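Local coordinates for protein putative hydrolase (PDB 4HBS) that is of unknown function but is thought to be a hydrolase, folded as a five-bladed beta-propeller and probably distantly related to the beta-fructosidase-like glycosidases, at residues A[243-248]-A[282-287]; A[222-227]-A[275-280]; A[239-244]-A[296-301]; A[247-252]-A[260-265]. All coordinates share one frame; numbering follows the deposited sequence.

Interaction 1 (A[243-248]-A[282-287])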
loop_
_atom_site.group_PDB
_atom_site.type_symbol
_atom_site.label_atom_id
_atom_site.label_comp_id
_atom_site.label_asym_id
_atom_site.label_seq_id
_atom_site.Cartn_x
_atom_site.Cartn_y
_atom_site.Cartn_z
ATOM N N ASN A 243 8.947 -12.922 8.676
ATOM C CA ASN A 243 8.473 -13.456 9.971
ATOM C C ASN A 243 8.334 -12.319 11.004
ATOM O O ASN A 243 8.818 -12.416 12.138
ATOM C CB ASN A 243 9.365 -14.588 10.496
ATOM C CG ASN A 243 9.093 -15.883 9.812
ATOM O OD1 ASN A 243 8.409 -16.756 10.361
ATOM N ND2 ASN A 243 9.593 -16.030 8.590
ATOM N N TYR A 244 7.690 -11.220 10.560
ATOM C CA TYR A 244 7.392 -10.019 11.336
ATOM C C TYR A 244 8.642 -9.314 11.937
ATOM O O TYR A 244 8.507 -8.557 12.898
ATOM C CB TYR A 244 6.368 -10.341 12.422
ATOM C CG TYR A 244 5.108 -10.961 11.869
ATOM C CD1 TYR A 244 4.131 -10.180 11.265
ATOM C CD2 TYR A 244 4.918 -12.340 11.893
ATOM C CE1 TYR A 244 2.978 -10.750 10.720
ATOM C CE2 TYR A 244 3.767 -12.922 11.360
ATOM C CZ TYR A 244 2.816 -12.127 10.737
ATOM O OH TYR A 244 1.653 -12.684 10.233
ATOM N N LYS A 245 9.832 -9.501 11.321
ATOM C CA LYS A 245 11.078 -8.831 11.719
ATOM C C LYS A 245 11.356 -7.833 10.639
ATOM O O LYS A 245 11.307 -8.217 9.477
ATOM C CB LYS A 245 12.222 -9.833 11.889
ATOM C CG LYS A 245 12.143 -10.556 13.224
ATOM C CD LYS A 245 12.667 -11.979 13.186
ATOM C CE LYS A 245 12.070 -12.827 14.283
ATOM N NZ LYS A 245 10.740 -13.391 13.899
ATOM N N VAL A 246 11.581 -6.544 10.992
ATOM C CA VAL A 246 11.768 -5.460 10.014
ATOM C C VAL A 246 13.231 -5.257 9.698
ATOM O O VAL A 246 13.980 -4.862 10.584
ATOM C CB VAL A 246 11.155 -4.130 10.512
ATOM C CG1 VAL A 246 11.292 -3.035 9.458
ATOM C CG2 VAL A 246 9.701 -4.306 10.922
ATOM N N ALA A 247 13.637 -5.484 8.435
ATOM C CA ALA A 247 15.014 -5.268 7.966
ATOM C C ALA A 247 15.031 -4.061 7.024
ATOM O O ALA A 247 14.000 -3.726 6.449
ATOM C CB ALA A 247 15.522 -6.512 7.259
ATOM N N VAL A 248 16.181 -3.419 6.864
ATOM C CA VAL A 248 16.302 -2.226 6.017
ATOM C C VAL A 248 17.543 -2.288 5.084
ATOM O O VAL A 248 18.588 -2.851 5.436
ATOM C CB VAL A 248 16.332 -0.941 6.897
ATOM C CG1 VAL A 248 17.561 -0.908 7.805
ATOM C CG2 VAL A 248 16.253 0.331 6.050
ATOM N N ASP A 282 19.913 -14.166 8.093
ATOM C CA ASP A 282 20.668 -12.980 8.507
ATOM C C ASP A 282 19.813 -11.721 8.522
ATOM O O ASP A 282 19.994 -10.897 9.412
ATOM C CB ASP A 282 21.890 -12.760 7.620
ATOM C CG ASP A 282 23.007 -13.750 7.882
ATOM O OD1 ASP A 282 23.238 -14.093 9.074
ATOM O OD2 ASP A 282 23.676 -14.154 6.907
ATOM N N ALA A 283 18.891 -11.550 7.562
ATOM C CA ALA A 283 18.017 -10.372 7.557
ATOM C C ALA A 283 17.110 -10.360 8.819
ATOM O O ALA A 283 16.891 -9.294 9.387
ATOM C CB ALA A 283 17.173 -10.342 6.292
ATOM N N GLU A 284 16.655 -11.545 9.292
ATOM C CA GLU A 284 15.814 -11.658 10.494
ATOM C C GLU A 284 16.610 -11.362 11.791
ATOM O O GLU A 284 16.049 -10.776 12.726
ATOM C CB GLU A 284 15.163 -13.042 10.562
ATOM C CG GLU A 284 14.086 -13.212 9.510
ATOM C CD GLU A 284 13.316 -14.513 9.571
ATOM O OE1 GLU A 284 13.054 -15.002 10.695
ATOM O OE2 GLU A 284 12.906 -15.006 8.494
ATOM N N ASN A 285 17.919 -11.717 11.833
ATOM C CA ASN A 285 18.783 -11.397 12.992
ATOM C C ASN A 285 19.055 -9.879 13.073
ATOM O O ASN A 285 19.419 -9.382 14.137
ATOM C CB ASN A 285 20.139 -12.143 12.917
ATOM C CG ASN A 285 20.032 -13.648 12.947
ATOM O OD1 ASN A 285 19.160 -14.221 13.614
ATOM N ND2 ASN A 285 20.935 -14.332 12.244
ATOM N N SER A 286 18.893 -9.162 11.929
ATOM C CA SER A 286 19.106 -7.721 11.767
ATOM C C SER A 286 17.798 -6.904 11.869
ATOM O O SER A 286 17.658 -5.888 11.180
ATOM C CB SER A 286 19.740 -7.468 10.400
ATOM O OG SER A 286 20.719 -8.451 10.124
ATOM N N THR A 287 16.826 -7.357 12.692
ATOM C CA THR A 287 15.560 -6.634 12.871
ATOM C C THR A 287 15.840 -5.209 13.412
ATOM O O THR A 287 16.677 -5.065 14.310
ATOM C CB THR A 287 14.593 -7.418 13.788
ATOM O OG1 THR A 287 13.333 -6.753 13.779
ATOM C CG2 THR A 287 15.083 -7.545 15.232
#
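Lys245 and Glu284 supply much of the apolar packing here. The methylenes of Lys245 pass across the last turn of helix 280-285, CD lying 3.8 Å from Glu284 CB, while Lys245 CB rests 3.9 Å from Thr287 CB. Deeper along the strand, Ala247 CB meets Ala283 CB at 4.3 Å. The backbone contributes a CA-H...O contact between Thr287 CA and Val246 O (3.3 Å). Conventional hydrogen bonding between the segments amounts to one weak bond, Val246 N to Thr287 OG1, 3.3 Å long and bent to 133° at the hydrogen; OG1 reaches it by standing anti to its own backbone N (chi1 -173°). Charges approach without pairing: Lys245 NZ is 4.3 Å from Glu284 OE1, beyond a salt bridge, although the two would probably still attract. The ammonium instead donates to Asn243 O at 2.8 Å, in the carbonyl plane, and Glu284 OE2 is hydrogen-bonded to Ser242. Ser286 OG fastens the helix end, bonding to Asp282 O and, on the neighbouring strand, to Ala265 N. The arrangement is that of a propeller blade whose outgoing connection, a short helix after the outermost strand 271-274, folds back over the start of the central strand 245-251.

Interaction 2 (A[222-227]-A[275-280])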
loop_
_atom_site.group_PDB
_atom_site.type_symbol
_atom_site.label_atom_id
_atom_site.label_comp_id
_atom_site.label_asym_id
_atom_site.label_seq_id
_atom_site.Cartn_x
_atom_site.Cartn_y
_atom_site.Cartn_z
ATOM N N LEU A 222 13.544 -11.509 -0.177
ATOM C CA LEU A 222 13.068 -10.439 0.694
ATOM C C LEU A 222 12.595 -9.263 -0.175
ATOM O O LEU A 222 13.192 -8.979 -1.216
ATOM C CB LEU A 222 14.193 -9.992 1.654
ATOM C CG LEU A 222 14.827 -11.090 2.534
ATOM C CD1 LEU A 222 16.213 -10.687 2.994
ATOM C CD2 LEU A 222 13.953 -11.409 3.733
ATOM N N GLY A 223 11.526 -8.603 0.248
ATOM C CA GLY A 223 10.941 -7.500 -0.498
ATOM C C GLY A 223 11.446 -6.130 -0.117
ATOM O O GLY A 223 10.630 -5.267 0.202
ATOM N N TYR A 224 12.789 -5.897 -0.130
ATOM C CA TYR A 224 13.345 -4.572 0.195
ATOM C C TYR A 224 12.778 -3.560 -0.770
ATOM O O TYR A 224 12.884 -3.760 -1.982
ATOM C CB TYR A 224 14.873 -4.552 0.130
ATOM C CG TYR A 224 15.551 -5.280 1.264
ATOM C CD1 TYR A 224 15.625 -4.717 2.532
ATOM C CD2 TYR A 224 16.206 -6.493 1.049
ATOM C CE1 TYR A 224 16.307 -5.354 3.570
ATOM C CE2 TYR A 224 16.884 -7.142 2.080
ATOM C CZ TYR A 224 16.922 -6.575 3.345
ATOM O OH TYR A 224 17.605 -7.180 4.374
ATOM N N GLY A 225 12.109 -2.542 -0.239
ATOM C CA GLY A 225 11.485 -1.496 -1.038
ATOM C C GLY A 225 9.972 -1.564 -1.137
ATOM O O GLY A 225 9.375 -0.698 -1.791
ATOM N N ASP A 226 9.315 -2.573 -0.480
ATOM C CA ASP A 226 7.840 -2.661 -0.464
ATOM C C ASP A 226 7.273 -1.339 0.092
ATOM O O ASP A 226 6.215 -0.885 -0.349
ATOM C CB ASP A 226 7.361 -3.859 0.358
ATOM C CG ASP A 226 7.547 -5.217 -0.298
ATOM O OD1 ASP A 226 7.593 -5.277 -1.547
ATOM O OD2 ASP A 226 7.634 -6.224 0.440
ATOM N N THR A 227 8.000 -0.744 1.067
ATOM C CA THR A 227 7.793 0.597 1.599
ATOM C C THR A 227 9.155 1.286 1.461
ATOM O O THR A 227 10.186 0.609 1.340
ATOM C CB THR A 227 7.240 0.605 3.023
ATOM O OG1 THR A 227 8.268 0.217 3.931
ATOM C CG2 THR A 227 6.014 -0.266 3.169
ATOM N N THR A 275 27.239 -4.434 0.774
ATOM C CA THR A 275 26.699 -4.430 -0.580
ATOM C C THR A 275 26.089 -5.796 -0.939
ATOM O O THR A 275 25.316 -5.864 -1.900
ATOM C CB THR A 275 27.779 -4.026 -1.567
ATOM O OG1 THR A 275 28.996 -4.700 -1.229
ATOM C CG2 THR A 275 28.000 -2.526 -1.578
ATOM N N GLN A 276 26.403 -6.871 -0.166
ATOM C CA GLN A 276 25.886 -8.210 -0.452
ATOM C C GLN A 276 24.475 -8.405 0.094
ATOM O O GLN A 276 24.220 -8.128 1.264
ATOM C CB GLN A 276 26.825 -9.291 0.135
ATOM C CG GLN A 276 26.527 -10.735 -0.326
ATOM C CD GLN A 276 26.670 -10.919 -1.826
ATOM O OE1 GLN A 276 27.781 -10.886 -2.372
ATOM N NE2 GLN A 276 25.554 -11.132 -2.531
ATOM N N TYR A 277 23.565 -8.921 -0.759
ATOM C CA TYR A 277 22.188 -9.226 -0.367
ATOM C C TYR A 277 22.217 -10.277 0.754
ATOM O O TYR A 277 22.866 -11.308 0.583
ATOM C CB TYR A 277 21.390 -9.726 -1.578
ATOM C CG TYR A 277 20.049 -10.324 -1.217
ATOM C CD1 TYR A 277 18.970 -9.511 -0.872
ATOM C CD2 TYR A 277 19.859 -11.702 -1.202
ATOM C CE1 TYR A 277 17.734 -10.058 -0.529
ATOM C CE2 TYR A 277 18.626 -12.259 -0.863
ATOM C CZ TYR A 277 17.568 -11.434 -0.526
ATOM O OH TYR A 277 16.362 -11.984 -0.188
ATOM N N PRO A 278 21.583 -10.026 1.920
ATOM C CA PRO A 278 21.697 -10.981 3.027
ATOM C C PRO A 278 20.831 -12.210 2.882
ATOM O O PRO A 278 19.794 -12.164 2.223
ATOM C CB PRO A 278 21.222 -10.155 4.229
ATOM C CG PRO A 278 20.234 -9.241 3.653
ATOM C CD PRO A 278 20.807 -8.840 2.332
ATOM N N SER A 279 21.204 -13.290 3.579
ATOM C CA SER A 279 20.364 -14.480 3.629
ATOM C C SER A 279 19.136 -14.130 4.469
ATOM O O SER A 279 19.220 -13.239 5.316
ATOM C CB SER A 279 21.124 -15.651 4.243
ATOM O OG SER A 279 21.391 -15.415 5.614
ATOM N N THR A 280 18.002 -14.791 4.231
ATOM C CA THR A 280 16.774 -14.537 5.012
ATOM C C THR A 280 17.074 -14.658 6.533
ATOM O O THR A 280 16.679 -13.787 7.308
ATOM C CB THR A 280 15.664 -15.484 4.551
ATOM O OG1 THR A 280 15.202 -15.018 3.286
ATOM C CG2 THR A 280 14.504 -15.568 5.534
#
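Tyr277 accepts a nearly straight hydrogen bond on its phenol oxygen from the backbone of Leu222, N to OH 2.9 Å with 165° at the hydrogen. The ring arrives with CG anti to its backbone N (chi1 168°), and Leu222 CD1 approaches it obliquely, 3.8 Å from Tyr277 CZ. Tyr277 CE1 also touches the edge of the Tyr224 ring, 4.0 Å from CE2 and near that ring's plane. Tyr224 and Pro278 reach toward each other tip to tip, OH to CG 3.4 Å, while Leu222 CD2 comes 3.8 Å from Thr280 OG1. Two loops of a beta-propeller meet in this way: 222-227 leads into the first strand of a five-stranded blade, and 275-280 leaves its last strand for helix 280-285. A phenylalanine at Tyr277 would probably keep the ring packing but leave the Leu222 N-H without its acceptor. Around this shell, His220 stacks on the Tyr277 ring, and Thr221 N adds a weak bond to the same hydroxyl. Tyr224 itself sits at a corner of a type II turn from Gly223 to Asp226, closed by Asp226 N to Gly223 O (3.1 Å), and Asp226 forms a salt bridge with Arg188. Ser279 occupies the N-cap of the helix, its OG bonded to Asp282 N.

Interaction 3 (A[239-244]-A[296-301])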
loop_
_atom_site.group_PDB
_atom_site.type_symbol
_atom_site.label_atom_id
_atom_site.label_comp_id
_atom_site.label_asym_id
_atom_site.label_seq_id
_atom_site.Cartn_x
_atom_site.Cartn_y
_atom_site.Cartn_z
ATOM N N TYR A 239 12.542 -0.838 3.032
ATOM C CA TYR A 239 12.243 -1.756 4.135
ATOM C C TYR A 239 11.573 -3.026 3.663
ATOM O O TYR A 239 11.013 -3.084 2.564
ATOM C CB TYR A 239 11.313 -1.094 5.177
ATOM C CG TYR A 239 11.823 0.223 5.677
ATOM C CD1 TYR A 239 11.618 1.391 4.951
ATOM C CD2 TYR A 239 12.590 0.299 6.830
ATOM C CE1 TYR A 239 12.165 2.604 5.361
ATOM C CE2 TYR A 239 13.135 1.508 7.257
ATOM C CZ TYR A 239 12.918 2.663 6.518
ATOM O OH TYR A 239 13.456 3.869 6.899
ATOM N N THR A 240 11.577 -4.031 4.542
ATOM C CA THR A 240 10.905 -5.308 4.320
ATOM C C THR A 240 10.738 -6.003 5.638
ATOM O O THR A 240 11.349 -5.589 6.630
ATOM C CB THR A 240 11.675 -6.208 3.313
ATOM O OG1 THR A 240 10.778 -7.219 2.805
ATOM C CG2 THR A 240 12.957 -6.836 3.912
ATOM N N THR A 241 9.909 -7.051 5.655
ATOM C CA THR A 241 9.734 -7.906 6.809
ATOM C C THR A 241 9.868 -9.338 6.380
ATOM O O THR A 241 9.644 -9.670 5.215
ATOM C CB THR A 241 8.398 -7.678 7.541
ATOM O OG1 THR A 241 7.312 -7.705 6.617
ATOM C CG2 THR A 241 8.388 -6.394 8.343
ATOM N N SER A 242 10.293 -10.172 7.321
ATOM C CA SER A 242 10.428 -11.620 7.178
ATOM C C SER A 242 10.084 -12.205 8.546
ATOM O O SER A 242 10.799 -11.916 9.499
ATOM C CB SER A 242 11.842 -11.988 6.730
ATOM O OG SER A 242 11.926 -13.351 6.339
ATOM N N ASN A 243 8.947 -12.922 8.676
ATOM C CA ASN A 243 8.473 -13.456 9.971
ATOM C C ASN A 243 8.334 -12.319 11.004
ATOM O O ASN A 243 8.818 -12.416 12.138
ATOM C CB ASN A 243 9.365 -14.588 10.496
ATOM C CG ASN A 243 9.093 -15.883 9.812
ATOM O OD1 ASN A 243 8.409 -16.756 10.361
ATOM N ND2 ASN A 243 9.593 -16.030 8.590
ATOM N N TYR A 244 7.690 -11.220 10.560
ATOM C CA TYR A 244 7.392 -10.019 11.336
ATOM C C TYR A 244 8.642 -9.314 11.937
ATOM O O TYR A 244 8.507 -8.557 12.898
ATOM C CB TYR A 244 6.368 -10.341 12.422
ATOM C CG TYR A 244 5.108 -10.961 11.869
ATOM C CD1 TYR A 244 4.131 -10.180 11.265
ATOM C CD2 TYR A 244 4.918 -12.340 11.893
ATOM C CE1 TYR A 244 2.978 -10.750 10.720
ATOM C CE2 TYR A 244 3.767 -12.922 11.360
ATOM C CZ TYR A 244 2.816 -12.127 10.737
ATOM O OH TYR A 244 1.653 -12.684 10.233
ATOM N N SER A 296 3.987 -5.857 10.399
ATOM C CA SER A 296 4.018 -6.079 8.951
ATOM C C SER A 296 3.740 -4.771 8.202
ATOM O O SER A 296 3.030 -3.900 8.712
ATOM C CB SER A 296 3.005 -7.144 8.550
ATOM O OG SER A 296 1.682 -6.700 8.790
HETATM N N MSE A 297 4.285 -4.656 6.980
HETATM C CA MSE A 297 4.158 -3.474 6.132
HETATM C C MSE A 297 4.559 -2.210 6.915
HETATM O O MSE A 297 3.733 -1.326 7.129
HETATM C CB MSE A 297 2.720 -3.351 5.534
HETATM C CG MSE A 297 2.535 -4.125 4.246
HETATM SE SE MSE A 297 3.788 -3.588 2.869
HETATM C CE MSE A 297 3.714 -5.159 1.723
ATOM N N PRO A 298 5.813 -2.137 7.400
ATOM C CA PRO A 298 6.232 -0.958 8.172
ATOM C C PRO A 298 6.396 0.255 7.276
ATOM O O PRO A 298 7.069 0.160 6.257
ATOM C CB PRO A 298 7.567 -1.399 8.761
ATOM C CG PRO A 298 8.109 -2.336 7.771
ATOM C CD PRO A 298 6.923 -3.096 7.253
ATOM N N TRP A 299 5.770 1.375 7.638
ATOM C CA TRP A 299 5.852 2.630 6.893
ATOM C C TRP A 299 6.634 3.580 7.691
ATOM O O TRP A 299 6.170 3.957 8.762
ATOM C CB TRP A 299 4.455 3.197 6.653
ATOM C CG TRP A 299 3.700 2.423 5.640
ATOM C CD1 TRP A 299 2.859 1.372 5.862
ATOM C CD2 TRP A 299 3.816 2.558 4.228
ATOM N NE1 TRP A 299 2.448 0.835 4.667
ATOM C CE2 TRP A 299 3.006 1.562 3.640
ATOM C CE3 TRP A 299 4.538 3.424 3.393
ATOM C CZ2 TRP A 299 2.869 1.436 2.247
ATOM C CZ3 TRP A 299 4.405 3.296 2.020
ATOM C CH2 TRP A 299 3.580 2.314 1.462
ATOM N N VAL A 300 7.819 3.999 7.202
ATOM C CA VAL A 300 8.672 4.956 7.922
ATOM C C VAL A 300 8.571 6.358 7.287
ATOM O O VAL A 300 8.420 6.497 6.063
ATOM C CB VAL A 300 10.133 4.451 7.983
ATOM C CG1 VAL A 300 11.073 5.514 8.566
ATOM C CG2 VAL A 300 10.206 3.156 8.796
ATOM N N PHE A 301 8.616 7.382 8.160
ATOM C CA PHE A 301 8.606 8.796 7.808
ATOM C C PHE A 301 9.233 9.606 8.964
ATOM O O PHE A 301 9.293 9.103 10.080
ATOM C CB PHE A 301 7.184 9.280 7.483
ATOM C CG PHE A 301 6.290 9.370 8.692
ATOM C CD1 PHE A 301 5.672 8.236 9.207
ATOM C CD2 PHE A 301 6.090 10.583 9.341
ATOM C CE1 PHE A 301 4.855 8.317 10.338
ATOM C CE2 PHE A 301 5.271 10.662 10.473
ATOM C CZ PHE A 301 4.660 9.527 10.965
#
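Ser296 starts the contact by setting its CB 4.2 Å from Tyr244 CE1, an oblique approach to a ring that also meets Trp315 edge-to-face. The Ser296 backbone is bonded to Gln312. Met297, a selenomethionine, marks a corner in the chain; its CB points away from strand 239-242, and its side chain touches Asp226 and Thr227 instead. Beyond the corner, Pro298 turns its ring to the strand. Its CD meets Thr241 CG2 tip to tip at 3.8 Å, and its CG lies 4.3 Å from Tyr239 CB. Pro298 O accepts from Thr227 OG1, a polar tie that runs beside this apolar packing. Strands 239-242 and 298-301 belong to two successive blades of the propeller: their axes pass 7.8 Å apart at 152°, so they face each other through side chains rather than pairing edge to edge as one sheet. Val300, two residues on, again points toward the strand and crosses the Tyr239 side chain at about a right angle. Its CG2 sits over one face of the ring, 3.9 Å from the centroid and 23° off the normal, in a CH-pi contact displaced toward the rim; CB and CG1 run on toward the phenol end. The Tyr239 hydroxyl is hydrogen-bonded to Pro328 O, which anchors the far end of the ring. An alanine at Tyr239 would probably leave Val300 facing a gap between the blades and Pro328 O without this donor, though the CB contact with Pro298 would remain.

Interaction 4 (A[247-252]-A[260-265])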
loop_
_atom_site.group_PDB
_atom_site.type_symbol
_atom_site.label_atom_id
_atom_site.label_comp_id
_atom_site.label_asym_id
_atom_site.label_seq_id
_atom_site.Cartn_x
_atom_site.Cartn_y
_atom_site.Cartn_z
ATOM N N ALA A 247 13.637 -5.484 8.435
ATOM C CA ALA A 247 15.014 -5.268 7.966
ATOM C C ALA A 247 15.031 -4.061 7.024
ATOM O O ALA A 247 14.000 -3.726 6.449
ATOM C CB ALA A 247 15.522 -6.512 7.259
ATOM N N VAL A 248 16.181 -3.419 6.864
ATOM C CA VAL A 248 16.302 -2.226 6.017
ATOM C C VAL A 248 17.543 -2.288 5.084
ATOM O O VAL A 248 18.588 -2.851 5.436
ATOM C CB VAL A 248 16.332 -0.941 6.897
ATOM C CG1 VAL A 248 17.561 -0.908 7.805
ATOM C CG2 VAL A 248 16.253 0.331 6.050
ATOM N N ALA A 249 17.383 -1.697 3.889
ATOM C CA ALA A 249 18.424 -1.516 2.876
ATOM C C ALA A 249 18.341 -0.080 2.397
ATOM O O ALA A 249 17.393 0.609 2.775
ATOM C CB ALA A 249 18.218 -2.478 1.719
ATOM N N ARG A 250 19.298 0.399 1.593
ATOM C CA ARG A 250 19.215 1.772 1.090
ATOM C C ARG A 250 19.974 1.937 -0.222
ATOM O O ARG A 250 20.935 1.219 -0.483
ATOM C CB ARG A 250 19.708 2.804 2.144
ATOM C CG ARG A 250 21.226 3.013 2.203
ATOM C CD ARG A 250 21.637 3.849 3.398
ATOM N NE ARG A 250 23.095 3.887 3.580
ATOM C CZ ARG A 250 23.724 4.427 4.628
ATOM N NH1 ARG A 250 23.031 5.003 5.607
ATOM N NH2 ARG A 250 25.050 4.394 4.705
ATOM N N THR A 251 19.560 2.932 -1.009
ATOM C CA THR A 251 20.167 3.260 -2.299
ATOM C C THR A 251 21.325 4.222 -2.081
ATOM O O THR A 251 21.288 5.017 -1.143
ATOM C CB THR A 251 19.105 3.867 -3.217
ATOM O OG1 THR A 251 18.694 5.133 -2.691
ATOM C CG2 THR A 251 17.900 2.956 -3.381
ATOM N N ALA A 252 22.344 4.167 -2.936
ATOM C CA ALA A 252 23.506 5.048 -2.806
ATOM C C ALA A 252 23.139 6.525 -3.034
ATOM O O ALA A 252 23.617 7.397 -2.306
ATOM C CB ALA A 252 24.584 4.630 -3.783
ATOM N N TRP A 260 22.624 -0.871 -4.133
ATOM C CA TRP A 260 21.952 -1.092 -2.861
ATOM C C TRP A 260 22.941 -1.615 -1.848
ATOM O O TRP A 260 23.865 -2.351 -2.210
ATOM C CB TRP A 260 20.799 -2.099 -3.011
ATOM C CG TRP A 260 19.569 -1.559 -3.665
ATOM C CD1 TRP A 260 19.469 -0.451 -4.455
ATOM C CD2 TRP A 260 18.273 -2.157 -3.647
ATOM N NE1 TRP A 260 18.173 -0.295 -4.887
ATOM C CE2 TRP A 260 17.415 -1.327 -4.403
ATOM C CE3 TRP A 260 17.744 -3.315 -3.056
ATOM C CZ2 TRP A 260 16.055 -1.603 -4.556
ATOM C CZ3 TRP A 260 16.400 -3.588 -3.214
ATOM C CH2 TRP A 260 15.580 -2.762 -3.992
ATOM N N GLU A 261 22.759 -1.222 -0.581
ATOM C CA GLU A 261 23.543 -1.734 0.535
ATOM C C GLU A 261 22.564 -2.052 1.646
ATOM O O GLU A 261 21.567 -1.351 1.816
ATOM C CB GLU A 261 24.680 -0.815 0.966
ATOM C CG GLU A 261 24.309 0.631 1.185
ATOM C CD GLU A 261 25.447 1.465 1.743
ATOM O OE1 GLU A 261 26.611 0.999 1.712
ATOM O OE2 GLU A 261 25.171 2.589 2.221
ATOM N N TYR A 262 22.805 -3.158 2.340
ATOM C CA TYR A 262 21.903 -3.741 3.318
ATOM C C TYR A 262 22.437 -3.608 4.727
ATOM O O TYR A 262 23.599 -3.921 4.969
ATOM C CB TYR A 262 21.703 -5.237 2.961
ATOM C CG TYR A 262 21.312 -5.440 1.509
ATOM C CD1 TYR A 262 22.279 -5.525 0.512
ATOM C CD2 TYR A 262 19.978 -5.462 1.123
ATOM C CE1 TYR A 262 21.927 -5.619 -0.833
ATOM C CE2 TYR A 262 19.612 -5.579 -0.219
ATOM C CZ TYR A 262 20.593 -5.676 -1.194
ATOM O OH TYR A 262 20.272 -5.786 -2.525
ATOM N N TYR A 263 21.585 -3.158 5.661
ATOM C CA TYR A 263 21.940 -3.042 7.077
ATOM C C TYR A 263 21.730 -4.431 7.658
ATOM O O TYR A 263 20.587 -4.903 7.751
ATOM C CB TYR A 263 21.069 -1.971 7.751
ATOM C CG TYR A 263 21.579 -1.400 9.056
ATOM C CD1 TYR A 263 22.848 -0.825 9.141
ATOM C CD2 TYR A 263 20.725 -1.236 10.144
ATOM C CE1 TYR A 263 23.277 -0.184 10.302
ATOM C CE2 TYR A 263 21.158 -0.634 11.322
ATOM C CZ TYR A 263 22.426 -0.085 11.392
ATOM O OH TYR A 263 22.864 0.509 12.552
ATOM N N VAL A 264 22.841 -5.140 7.912
ATOM C CA VAL A 264 22.830 -6.520 8.382
ATOM C C VAL A 264 23.698 -6.615 9.635
ATOM O O VAL A 264 24.714 -5.928 9.738
ATOM C CB VAL A 264 23.241 -7.519 7.256
ATOM C CG1 VAL A 264 24.566 -7.154 6.630
ATOM C CG2 VAL A 264 23.259 -8.964 7.748
ATOM N N ALA A 265 23.267 -7.465 10.585
ATOM C CA ALA A 265 23.879 -7.636 11.895
ATOM C C ALA A 265 24.841 -8.814 11.959
ATOM O O ALA A 265 24.466 -9.939 11.617
ATOM C CB ALA A 265 22.792 -7.827 12.934
#
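This is an antiparallel beta-hairpin pairing inside one propeller blade, strand 247-251 against strand 260-265, their axes 4.7 Å apart and their directions at 153°. Arg250 and Glu261 form its hydrogen-bonded pair: Arg250 N gives to Glu261 O at 2.9 Å, and Glu261 N returns a bond to Arg250 O at 3.0 Å. Tyr263 N adds a bond to Val248 O, also 3.0 Å. The Arg250 and Glu261 side chains lie side by side, pointing the same way. Arg250 directs both NE and NH2 at the single oxygen Glu261 OE2, NE from its anti side at 2.8 Å and NH2 from its syn side at 3.1 Å. OE2 lies at the edge of the guanidinium, close to its plane, although guanidinium and carboxylate are turned 37° apart. On the same face Val248 CG1 packs 3.7 Å from Tyr263 CB. The other face is apolar at the interface: Ala249 CB touches Tyr262 CD2 at 3.5 Å, and Thr251 CG2 approaches the indole of Trp260 obliquely. Tyr262 and Trp260 carry their polar ends onward, the first bonding to His220 and the second to Leu256 O. Arg250 is held further by Tyr237 OH through NH1 and by a cation-pi contact with Trp273. With one carboxylate oxygen taking two donors and the guanidinium held from several sides, the guanidinium is likely to resist rotation, and its positive charge is probably offset by the carboxylate and stabilised by the Trp273 ring.

Interactions 1, 3 and 4 all draw on one five-stranded blade, while interaction 2 joins the loops that enter and leave it. Interactions 2 and 4 are the buried ones and lie closest, about 7 Å between centres, with Pro278 against Tyr262 and Tyr224 against Ala249. Interactions 1 and 3 are only partly buried and share Asn243 and Tyr244 in the turn between strands 236-242 and 245-251. Chemistry follows place: within the sheet, interaction 4 rests on backbone bonds and an ion pair; between blades, interaction 3 is apolar; in the connections, interactions 1 and 2 combine packing with one backbone N-H to a side-chain oxygen, weak in interaction 1 and nearly straight in interaction 2.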